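Local coordinates for penicillin-binding protein PbpB (Mycobacterium tuberculosis, PDB 6KGU) that helps build cross-linked peptidoglycan from lipid intermediates in the mycobacterial cell wall and is acylated by beta-lactam antibiotics at its transpeptidase centre, at residues 272-277 and 394-399; 315-320 and 330-335; 319-324 and 443-448; 449-454 and 557-562. All coordinates share one frame; numbering follows the deposited sequence. Where two conformers were deposited one is given.

Contact 1 (272-277 and 394-399); sequences KIVAAS and TGMYQA
Ile-273 meets the phenol of Tyr-397 with almost every atom of its side chain. At the root of the branch, CB lies beside the hydroxyl end of the ring, 3.6 Å from Tyr-397 OH. The CG2 methyl, lodged between the backbone N and the carbonyl carbon, faces two ways: it touches Tyr-397 CE1 at 3.7 Å and Met-396 CE at 3.8 Å. The other branch runs through CG1, which stands anti to the backbone N (chi1 -170°), and stays extended to CD1. That methyl ends over the middle of the ring, 3.4 Å from the Tyr-397 centroid and only 2° off the ring normal, a nearly ideal CH-pi contact. The two side chains belong to helices 272-281 and 390-401 of the penicillin-binding transpeptidase domain, the former carrying Lys-272 of the SxxK motif that begins with Ser-269, the acyl-ester residue by similarity. The axes of segments 272-277 and 394-399 approach to 10.8 Å, 24° apart, so side chains rather than backbones fill the interval. Tyr-397 OH is tied to Val-270 O, which helps fix the ring with its face against the isoleucine. Next to this pair, Met-396 bends at chi2 and chi3 and crosses Val-274 at about a right angle, its SD 3.7 Å from Val-274 CG2. Phe-348 packs against both of these side chains.

Contact 2 (315-320 and 330-335); sequences YTTTGV and LMLSQR
Leu-332 points its two methyls at one face of helix 317-323, meeting Val-320 end on and Thr-317 at a slant. The setting is two consecutive helices of the helical subdomain of the transpeptidase fold, joined by a very short connection: helix 317-323 is followed almost at once by helix 326-336, and the leucine of the second reaches back to the first. Its CD1 is shared, lying 4.2 Å from Val-320 CG1 and the same 4.2 Å from Thr-317 CG2, while CD2 is turned to the hydroxyl side of the threonine. With CG1 of Val-320 anti to the backbone N (chi1 160°), one valine methyl is presented to the leucine tip. Thr-317 likewise offers its methyl, and its OG1 is bonded to Ser-285 OG, a polar link that sits beside the apolar one. These are loose van der Waals contacts without a hydrogen bond between the segments, and the small buried area of 107 Å² agrees with a light touch. Leu-332 also packs on Val-279 of helix 272-281, so the same side chain joins three helices. Its CD2 has a further neighbour one turn on, lying 3.9 Å above the guanidinium plane of Arg-335, a group engaged in a salt bridge with Glu-289. At the start of the first helix, Thr-316 serves as N-cap: Gly-319 N donates to Thr-316 OG1 at 2.9 Å, with an N-H...O angle of 157°.

Contact 3 (319-324 and 443-448); sequences GVFGKS and RQMLRA. With AZR (2-({[(1Z)-1-(2-amino-1,3-thiazol-4-yl)-2-oxo-2-{[(2S,3S)-1-oxo-3-(sulfoamino)butan-2-yl]amino}ethylidene]amino}oxy)-2-methylpropanoic acid), chain B.
The SxN-type element of the penicillin-binding fold, Ser-324 with Asn-326, follows helix 317-323, and this contact packs that helix against the C-terminal part of helix 436-445 and the residues that follow. Phe-321 and Gly-322 meet Met-445, Leu-446 and Ala-448 without any hydrogen bond between the segments. Phe-321 CD2 lies 4.4 Å from Met-445 SD, the sulfur approaching the ring obliquely, and Phe-321 CB lies 4.4 Å from Leu-446 CD2. The leucine arrives with its branch end rather than its root. Backbone is closest at Gly-322, whose CA sits 4.2 Å from Ala-448 CB. Val-320 CG1 stands over the centre of one face of the Phe-321 ring, which also packs on Lys-272 and Ala-276 of helix 272-281. On the outer side of the second segment, Arg-447 NH1 bonds Gln-444 OE1 at 2.8 Å, in the carbonyl plane and on a lone pair, which ties the arginine back to a residue three places earlier.

Past the packed turn the chain leaves helical geometry at Ser-324, where phi is positive at 64°. With OG anti to the backbone N (chi1 -152°), the hydroxyl reaches the opened aztreonam: AZR N12 donates to Ser-324 OG at 2.9 Å. Lys-272 and Lys-475 are hydrogen-bonded to the same OG, and Asn-326 also binds the drug. A serine shared by ligand and two lysines, next to Ser-269, the acyl-ester residue by similarity, is typical of the active site of penicillin-binding transpeptidases.

Contact 4 (449-454 and 557-562); sequences VVQRDP and LVLQAT
A chi1 of 173° and an equally extended chi2 stretch Gln-451 away from its own backbone, CG anti to N, and carry the carboxamide across to Leu-557. There the amide uses both of its ends on one residue. Leu-557 N donates to Gln-451 OE1 at 3.0 Å, meeting the oxygen in the carbonyl plane on a lone pair, although the N-H...O angle of 145° is somewhat bent. Gln-451 NE2 returns a straighter bond to Leu-557 O at 2.9 Å, with an angle of 161°; the acceptor lies close to the plane of the amide, while the donor is somewhat out of the carbonyl plane of the leucine. Two bonds at separate atoms of one flat group fix its rotation about chi3, and the glutamine thereby mimics the donor-and-acceptor edge of a neighbouring strand. Neither partner is in regular secondary structure: 449-454 leads from helix 436-445 toward strand 473-483 in the transpeptidase domain, and 557-562 is the C-terminal tail, which this pair holds against the domain. The second NE2 bond goes to Gln-458 O, so the amide nitrogen links the tail to another part of the same loop. Apolar groups flank the amide. Leu-557 CD1 comes within 3.2 Å of Gln-451 OE1, and Leu-559 CD1 lies 3.7 Å from Gln-451 NE2. Farther along the tail, Leu-559 N bonds Gln-458 OE1, and Gln-458 NE2 is bonded to Gln-560 O.

Contacts 2 and 3 share Gly-319 and Val-320, so helix 317-323 touches helix 326-336 on one side and the C-terminal part of helix 436-445 on another; their centres lie about 10 Å apart. Contact 1 joins contact 3 where Lys-272 NZ approaches Ser-324 OG at 2.8 Å, beside the bound aztreonam. Contacts 3 and 4 have centres about 9 Å apart and touch at Phe-321 O and Val-449 CG2, 3.5 Å apart. In contact 4 the side chain of Leu-559 is about 11 Å from the bound AZR. Contact 4 also meets contact 2 through Thr-316 OG1 and Val-558 O, 2.7 Å apart. Contacts 1 and 4 do not touch, their nearest atoms being about 8 Å apart.

Contact 1 (272-277 and 394-399)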
# COMPACT_ATOMS: atom_id res chain seq x y z
N LYS A 272 5.16 10.59 7.29
CA LYS A 272 5.00 12.00 7.60
C LYS A 272 3.59 12.50 7.30
O LYS A 272 3.20 13.56 7.79
CB LYS A 272 6.04 12.84 6.86
CG LYS A 272 7.48 12.63 7.41
CD LYS A 272 8.50 13.53 6.73
CE LYS A 272 9.93 13.20 7.17
NZ LYS A 272 10.94 14.07 6.46
N ILE A 273 2.82 11.74 6.52
CA ILE A 273 1.41 12.08 6.34
C ILE A 273 0.70 12.26 7.68
O ILE A 273 -0.20 13.10 7.81
CB ILE A 273 0.71 11.01 5.47
CG1 ILE A 273 -0.69 11.47 5.08
CG2 ILE A 273 0.67 9.64 6.19
CD1 ILE A 273 -1.42 10.49 4.19
N VAL A 274 1.11 11.52 8.71
CA VAL A 274 0.43 11.63 10.00
C VAL A 274 0.70 12.99 10.63
O VAL A 274 -0.23 13.69 11.06
CB VAL A 274 0.81 10.47 10.94
CG1 VAL A 274 0.09 10.61 12.26
CG2 VAL A 274 0.44 9.12 10.28
N ALA A 275 1.98 13.39 10.71
CA ALA A 275 2.32 14.71 11.23
C ALA A 275 1.65 15.82 10.42
O ALA A 275 1.17 16.81 10.99
CB ALA A 275 3.83 14.92 11.26
N ALA A 276 1.67 15.69 9.09
CA ALA A 276 1.08 16.73 8.25
C ALA A 276 -0.40 16.89 8.53
O ALA A 276 -0.90 18.01 8.64
CB ALA A 276 1.29 16.39 6.77
N SER A 277 -1.11 15.76 8.64
CA SER A 277 -2.55 15.77 8.90
C SER A 277 -2.85 16.31 10.28
O SER A 277 -3.79 17.09 10.47
CB SER A 277 -3.10 14.34 8.75
OG SER A 277 -2.88 13.85 7.44
N THR A 394 -0.72 2.21 2.35
CA THR A 394 -1.63 2.67 1.32
C THR A 394 -2.98 3.08 1.90
O THR A 394 -3.61 4.03 1.42
CB THR A 394 -1.79 1.57 0.27
OG1 THR A 394 -0.49 1.13 -0.15
CG2 THR A 394 -2.53 2.07 -0.94
N GLY A 395 -3.44 2.38 2.94
CA GLY A 395 -4.72 2.72 3.54
C GLY A 395 -4.70 4.08 4.21
O GLY A 395 -5.73 4.78 4.23
N MET A 396 -3.55 4.49 4.75
CA MET A 396 -3.39 5.83 5.32
C MET A 396 -3.68 6.89 4.28
O MET A 396 -4.38 7.88 4.56
CB MET A 396 -1.98 6.02 5.86
CG MET A 396 -1.70 5.36 7.18
SD MET A 396 -0.49 6.30 8.13
CE MET A 396 1.03 6.03 7.21
N TYR A 397 -3.10 6.74 3.09
CA TYR A 397 -3.29 7.75 2.05
C TYR A 397 -4.70 7.69 1.48
O TYR A 397 -5.22 8.70 1.00
CB TYR A 397 -2.21 7.58 0.97
CG TYR A 397 -0.87 8.11 1.45
CD1 TYR A 397 -0.17 7.47 2.46
CD2 TYR A 397 -0.34 9.29 0.92
CE1 TYR A 397 1.05 7.97 2.94
CE2 TYR A 397 0.87 9.80 1.39
CZ TYR A 397 1.56 9.13 2.40
OH TYR A 397 2.76 9.61 2.87
N GLN A 398 -5.35 6.52 1.58
CA GLN A 398 -6.75 6.42 1.18
C GLN A 398 -7.63 7.31 2.05
O GLN A 398 -8.61 7.90 1.56
CB GLN A 398 -7.21 4.96 1.26
CG GLN A 398 -8.64 4.75 0.79
CD GLN A 398 -9.65 5.03 1.86
OE1 GLN A 398 -9.33 4.94 3.06
NE2 GLN A 398 -10.85 5.40 1.46
N ALA A 399 -7.33 7.40 3.35
CA ALA A 399 -8.11 8.25 4.24
C ALA A 399 -8.08 9.69 3.76
O ALA A 399 -9.11 10.39 3.75
CB ALA A 399 -7.56 8.17 5.67

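Contact 2 (315-320 and 330-335)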
# COMPACT_ATOMS: atom_id res chain seq x y z
N TYR A 315 12.05 27.12 5.02
CA TYR A 315 11.09 26.20 4.42
C TYR A 315 9.68 26.58 4.86
O TYR A 315 9.45 26.91 6.02
CB TYR A 315 11.39 24.75 4.82
CG TYR A 315 12.76 24.25 4.41
CD1 TYR A 315 13.32 24.61 3.19
CD2 TYR A 315 13.50 23.42 5.25
CE1 TYR A 315 14.59 24.16 2.82
CE2 TYR A 315 14.76 22.98 4.90
CZ TYR A 315 15.30 23.35 3.68
OH TYR A 315 16.55 22.90 3.33
N THR A 316 8.75 26.53 3.92
CA THR A 316 7.35 26.56 4.33
C THR A 316 6.97 25.21 4.91
O THR A 316 7.69 24.22 4.78
CB THR A 316 6.43 26.88 3.15
OG1 THR A 316 6.61 25.88 2.14
CG2 THR A 316 6.72 28.28 2.58
N THR A 317 5.80 25.17 5.55
CA THR A 317 5.23 23.89 5.96
C THR A 317 5.12 22.95 4.77
O THR A 317 5.50 21.78 4.83
CB THR A 317 3.88 24.14 6.63
OG1 THR A 317 4.11 24.83 7.86
CG2 THR A 317 3.14 22.85 6.89
N THR A 318 4.61 23.47 3.65
CA THR A 318 4.60 22.69 2.40
C THR A 318 5.98 22.15 2.06
O THR A 318 6.15 20.96 1.80
CB THR A 318 4.04 23.56 1.27
OG1 THR A 318 2.64 23.77 1.51
CG2 THR A 318 4.22 22.91 -0.10
N GLY A 319 7.00 23.02 2.13
CA GLY A 319 8.35 22.58 1.82
C GLY A 319 8.92 21.56 2.78
O GLY A 319 9.76 20.74 2.40
N VAL A 320 8.50 21.60 4.05
CA VAL A 320 8.98 20.62 5.01
C VAL A 320 8.63 19.21 4.55
O VAL A 320 9.47 18.30 4.57
CB VAL A 320 8.41 20.91 6.41
CG1 VAL A 320 8.49 19.64 7.29
CG2 VAL A 320 9.16 22.06 7.06
N LEU A 330 9.69 17.33 13.00
CA LEU A 330 9.65 17.21 14.45
C LEU A 330 9.31 18.53 15.12
O LEU A 330 8.62 18.54 16.15
CB LEU A 330 10.98 16.66 14.97
CG LEU A 330 11.20 15.19 14.62
CD1 LEU A 330 12.60 14.75 15.02
CD2 LEU A 330 10.16 14.33 15.28
N MET A 331 9.77 19.65 14.57
CA MET A 331 9.38 20.95 15.11
C MET A 331 7.87 21.13 15.05
O MET A 331 7.24 21.54 16.03
CB MET A 331 10.09 22.07 14.36
CG MET A 331 11.58 22.04 14.59
SD MET A 331 12.41 23.42 13.83
CE MET A 331 11.45 24.77 14.48
N LEU A 332 7.26 20.80 13.90
CA LEU A 332 5.81 20.87 13.76
C LEU A 332 5.12 19.83 14.63
O LEU A 332 4.06 20.10 15.20
CB LEU A 332 5.40 20.64 12.30
CG LEU A 332 5.76 21.71 11.27
CD1 LEU A 332 5.55 21.17 9.84
CD2 LEU A 332 4.95 23.01 11.52
N SER A 333 5.69 18.63 14.72
CA SER A 333 5.12 17.62 15.61
C SER A 333 5.14 18.08 17.07
O SER A 333 4.25 17.72 17.85
CB SER A 333 5.89 16.29 15.46
OG SER A 333 5.76 15.77 14.15
N GLN A 334 6.14 18.88 17.46
CA GLN A 334 6.18 19.42 18.82
C GLN A 334 4.95 20.27 19.12
O GLN A 334 4.50 20.32 20.27
CB GLN A 334 7.44 20.25 19.06
CG GLN A 334 8.74 19.48 19.19
CD GLN A 334 9.94 20.41 19.33
OE1 GLN A 334 9.78 21.59 19.62
NE2 GLN A 334 11.15 19.88 19.10
N ARG A 335 4.40 20.95 18.10
CA ARG A 335 3.17 21.71 18.31
C ARG A 335 2.01 20.77 18.58
O ARG A 335 1.13 21.07 19.40
CB ARG A 335 2.87 22.59 17.10
CG ARG A 335 4.06 23.39 16.57
CD ARG A 335 3.63 24.26 15.39
NE ARG A 335 4.70 25.16 14.95
CZ ARG A 335 4.56 26.09 14.00
NH1 ARG A 335 3.39 26.22 13.40
NH2 ARG A 335 5.59 26.87 13.67

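Contact 3 (319-324 and 443-448)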
# COMPACT_ATOMS: atom_id res chain seq x y z
N GLY A 319 7.00 23.02 2.13
CA GLY A 319 8.35 22.58 1.82
C GLY A 319 8.92 21.56 2.78
O GLY A 319 9.76 20.74 2.40
N VAL A 320 8.50 21.60 4.05
CA VAL A 320 8.98 20.62 5.01
C VAL A 320 8.63 19.21 4.55
O VAL A 320 9.47 18.30 4.57
CB VAL A 320 8.41 20.91 6.41
CG1 VAL A 320 8.49 19.64 7.29
CG2 VAL A 320 9.16 22.06 7.06
N PHE A 321 7.39 19.02 4.12
CA PHE A 321 7.00 17.72 3.59
C PHE A 321 7.44 17.52 2.14
O PHE A 321 7.80 16.40 1.77
CB PHE A 321 5.49 17.57 3.79
CG PHE A 321 5.10 17.67 5.24
CD1 PHE A 321 5.48 16.68 6.14
CD2 PHE A 321 4.42 18.79 5.73
CE1 PHE A 321 5.15 16.76 7.50
CE2 PHE A 321 4.09 18.88 7.08
CZ PHE A 321 4.46 17.86 7.97
N GLY A 322 7.49 18.59 1.34
CA GLY A 322 7.93 18.45 -0.04
C GLY A 322 9.40 18.08 -0.15
O GLY A 322 9.79 17.30 -1.02
N LYS A 323 10.25 18.64 0.73
CA LYS A 323 11.68 18.33 0.76
C LYS A 323 12.02 17.23 1.76
O LYS A 323 13.15 16.73 1.73
CB LYS A 323 12.51 19.58 1.09
CG LYS A 323 12.48 20.63 -0.04
CD LYS A 323 13.59 21.66 0.07
CE LYS A 323 13.43 22.76 -0.98
NZ LYS A 323 13.57 22.25 -2.39
N SER A 324 11.07 16.85 2.61
CA SER A 324 11.23 15.81 3.62
C SER A 324 12.31 16.19 4.65
O SER A 324 13.29 15.47 4.86
CB SER A 324 11.54 14.45 2.97
OG SER A 324 11.07 13.37 3.78
N ARG A 443 -3.63 16.91 0.68
CA ARG A 443 -3.47 16.49 -0.72
C ARG A 443 -2.79 17.56 -1.56
O ARG A 443 -1.89 17.27 -2.35
CB ARG A 443 -4.84 16.17 -1.36
CG ARG A 443 -5.54 14.95 -0.83
CD ARG A 443 -6.58 14.42 -1.84
NE ARG A 443 -7.60 15.38 -2.25
CZ ARG A 443 -8.80 15.49 -1.69
NH1 ARG A 443 -9.12 14.75 -0.64
NH2 ARG A 443 -9.68 16.36 -2.15
N GLN A 444 -3.23 18.82 -1.41
CA GLN A 444 -2.61 19.90 -2.18
C GLN A 444 -1.15 20.08 -1.78
O GLN A 444 -0.28 20.23 -2.65
CB GLN A 444 -3.39 21.20 -1.98
CG GLN A 444 -4.71 21.23 -2.75
CD GLN A 444 -4.52 21.12 -4.26
OE1 GLN A 444 -3.62 21.72 -4.84
NE2 GLN A 444 -5.36 20.33 -4.89
N MET A 445 -0.86 20.05 -0.47
CA MET A 445 0.52 20.16 0.00
C MET A 445 1.41 19.09 -0.61
O MET A 445 2.53 19.37 -1.02
CB MET A 445 0.57 20.04 1.54
CG MET A 445 0.58 21.35 2.29
SD MET A 445 1.22 21.17 3.98
CE MET A 445 0.15 19.90 4.63
N LEU A 446 0.94 17.84 -0.62
CA LEU A 446 1.78 16.75 -1.11
C LEU A 446 1.96 16.80 -2.63
O LEU A 446 2.74 16.00 -3.16
CB LEU A 446 1.19 15.40 -0.67
CG LEU A 446 1.20 15.14 0.85
CD1 LEU A 446 0.60 13.78 1.18
CD2 LEU A 446 2.62 15.25 1.41
N ARG A 447 1.30 17.72 -3.33
CA ARG A 447 1.67 18.01 -4.71
C ARG A 447 3.09 18.55 -4.80
O ARG A 447 3.77 18.38 -5.82
CB ARG A 447 0.71 19.03 -5.34
CG ARG A 447 -0.69 18.49 -5.62
CD ARG A 447 -1.61 19.60 -6.15
NE ARG A 447 -1.16 20.13 -7.44
CZ ARG A 447 -1.62 21.25 -8.00
NH1 ARG A 447 -2.57 21.98 -7.41
NH2 ARG A 447 -1.14 21.64 -9.17
N ALA A 448 3.57 19.20 -3.73
CA ALA A 448 4.92 19.75 -3.74
C ALA A 448 5.98 18.66 -3.89
O ALA A 448 7.06 18.91 -4.44
CB ALA A 448 5.17 20.55 -2.46
C7 AZR B . 15.48 11.69 3.85
S8 AZR B . 13.48 5.86 9.68
O9 AZR B . 12.16 8.75 4.57
O10 AZR B . 15.37 10.28 7.67
O11 AZR B . 17.56 8.72 6.03
N12 AZR B . 13.13 11.39 3.13
N13 AZR B . 14.60 9.25 5.78
N14 AZR B . 17.06 7.68 6.87
N15 AZR B . 15.70 5.71 8.35
N16 AZR B . 15.08 3.71 9.42
S17 AZR B . 12.91 11.13 1.57
C18 AZR B . 14.26 10.78 3.85
C19 AZR B . 13.81 10.37 5.27
C20 AZR B . 12.38 9.81 5.10
C21 AZR B . 15.25 9.28 6.96
C22 AZR B . 15.90 7.98 7.32
C23 AZR B . 18.81 8.41 5.46
C24 AZR B . 15.20 7.00 8.18
C25 AZR B . 14.03 7.26 8.82
C26 AZR B . 14.89 5.00 9.11
C27 AZR B . 18.56 7.31 4.44
C28 AZR B . 19.40 9.64 4.79
C29 AZR B . 19.74 7.93 6.57
O30 AZR B . 19.54 8.14 7.75
O31 AZR B . 20.78 7.30 6.12
O32 AZR B . 13.91 11.84 0.85
O33 AZR B . 11.57 11.84 1.20
O34 AZR B . 12.71 9.74 1.38

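Contact 4 (449-454 and 557-562)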
# COMPACT_ATOMS: atom_id res chain seq x y z
N VAL A 449 5.69 17.45 -3.41
CA VAL A 449 6.67 16.37 -3.47
C VAL A 449 7.02 16.03 -4.92
O VAL A 449 8.17 15.70 -5.23
CB VAL A 449 6.13 15.15 -2.71
CG1 VAL A 449 6.92 13.87 -3.07
CG2 VAL A 449 6.15 15.41 -1.19
N VAL A 450 6.05 16.13 -5.83
CA VAL A 450 6.29 15.76 -7.22
C VAL A 450 6.57 16.97 -8.09
O VAL A 450 6.66 16.84 -9.32
CB VAL A 450 5.13 14.93 -7.79
CG1 VAL A 450 4.87 13.71 -6.91
CG2 VAL A 450 3.88 15.79 -7.92
N GLN A 451 6.73 18.15 -7.50
CA GLN A 451 6.98 19.35 -8.27
C GLN A 451 8.44 19.46 -8.67
O GLN A 451 9.35 19.25 -7.86
CB GLN A 451 6.56 20.60 -7.49
CG GLN A 451 6.95 21.91 -8.17
CD GLN A 451 6.27 23.10 -7.53
OE1 GLN A 451 5.06 23.27 -7.67
NE2 GLN A 451 7.02 23.91 -6.80
N ARG A 452 8.66 19.80 -9.93
CA ARG A 452 9.97 19.93 -10.53
C ARG A 452 10.40 21.39 -10.53
O ARG A 452 9.57 22.28 -10.74
CB ARG A 452 9.94 19.37 -11.96
CG ARG A 452 11.28 19.01 -12.54
CD ARG A 452 11.18 18.27 -13.89
NE ARG A 452 11.01 16.82 -13.76
CZ ARG A 452 11.94 15.99 -13.30
NH1 ARG A 452 13.11 16.45 -12.88
NH2 ARG A 452 11.70 14.68 -13.23
N ASP A 453 11.68 21.64 -10.25
CA ASP A 453 12.19 23.01 -10.35
C ASP A 453 13.62 22.99 -10.88
O ASP A 453 14.53 22.51 -10.20
CB ASP A 453 12.13 23.75 -9.00
CG ASP A 453 12.62 25.20 -9.12
OD1 ASP A 453 12.89 25.65 -10.25
OD2 ASP A 453 12.72 25.91 -8.09
N PRO A 454 13.85 23.54 -12.07
CA PRO A 454 15.22 23.57 -12.61
C PRO A 454 16.21 24.26 -11.70
O PRO A 454 17.34 23.78 -11.55
CB PRO A 454 15.05 24.32 -13.94
CG PRO A 454 13.62 24.14 -14.31
CD PRO A 454 12.86 24.10 -13.01
N LEU A 557 3.85 25.66 -6.34
CA LEU A 557 3.85 25.71 -4.88
C LEU A 557 5.19 26.23 -4.38
O LEU A 557 6.24 26.00 -4.99
CB LEU A 557 3.56 24.32 -4.29
CG LEU A 557 2.26 23.59 -4.66
CD1 LEU A 557 2.26 23.01 -6.08
CD2 LEU A 557 1.96 22.47 -3.68
N VAL A 558 5.15 26.94 -3.26
CA VAL A 558 6.37 27.47 -2.65
C VAL A 558 6.77 26.56 -1.49
O VAL A 558 6.06 26.45 -0.49
CB VAL A 558 6.19 28.91 -2.18
CG1 VAL A 558 7.48 29.38 -1.53
CG2 VAL A 558 5.80 29.81 -3.37
N LEU A 559 7.94 25.95 -1.63
CA LEU A 559 8.55 25.09 -0.62
C LEU A 559 9.58 25.81 0.21
O LEU A 559 9.84 25.42 1.36
CB LEU A 559 9.23 23.88 -1.29
CG LEU A 559 8.40 22.81 -2.01
CD1 LEU A 559 7.64 23.37 -3.22
CD2 LEU A 559 9.32 21.65 -2.44
N GLN A 560 10.18 26.85 -0.35
CA GLN A 560 11.27 27.58 0.28
C GLN A 560 11.04 29.05 0.00
O GLN A 560 10.92 29.45 -1.16
CB GLN A 560 12.61 27.11 -0.27
CG GLN A 560 13.83 27.60 0.43
CD GLN A 560 15.10 27.07 -0.22
OE1 GLN A 560 15.19 25.88 -0.55
NE2 GLN A 560 16.07 27.95 -0.43
N ALA A 561 10.95 29.85 1.06
CA ALA A 561 10.68 31.27 0.95
C ALA A 561 12.01 32.01 0.73
O ALA A 561 13.01 31.40 0.35
CB ALA A 561 9.94 31.75 2.21
N THR A 562 12.03 33.31 0.98
CA THR A 562 13.27 34.08 0.96
C THR A 562 13.99 33.89 2.29
O THR A 562 15.21 33.71 2.33
CB THR A 562 13.01 35.59 0.71
OG1 THR A 562 12.29 35.75 -0.52
CG2 THR A 562 14.32 36.38 0.64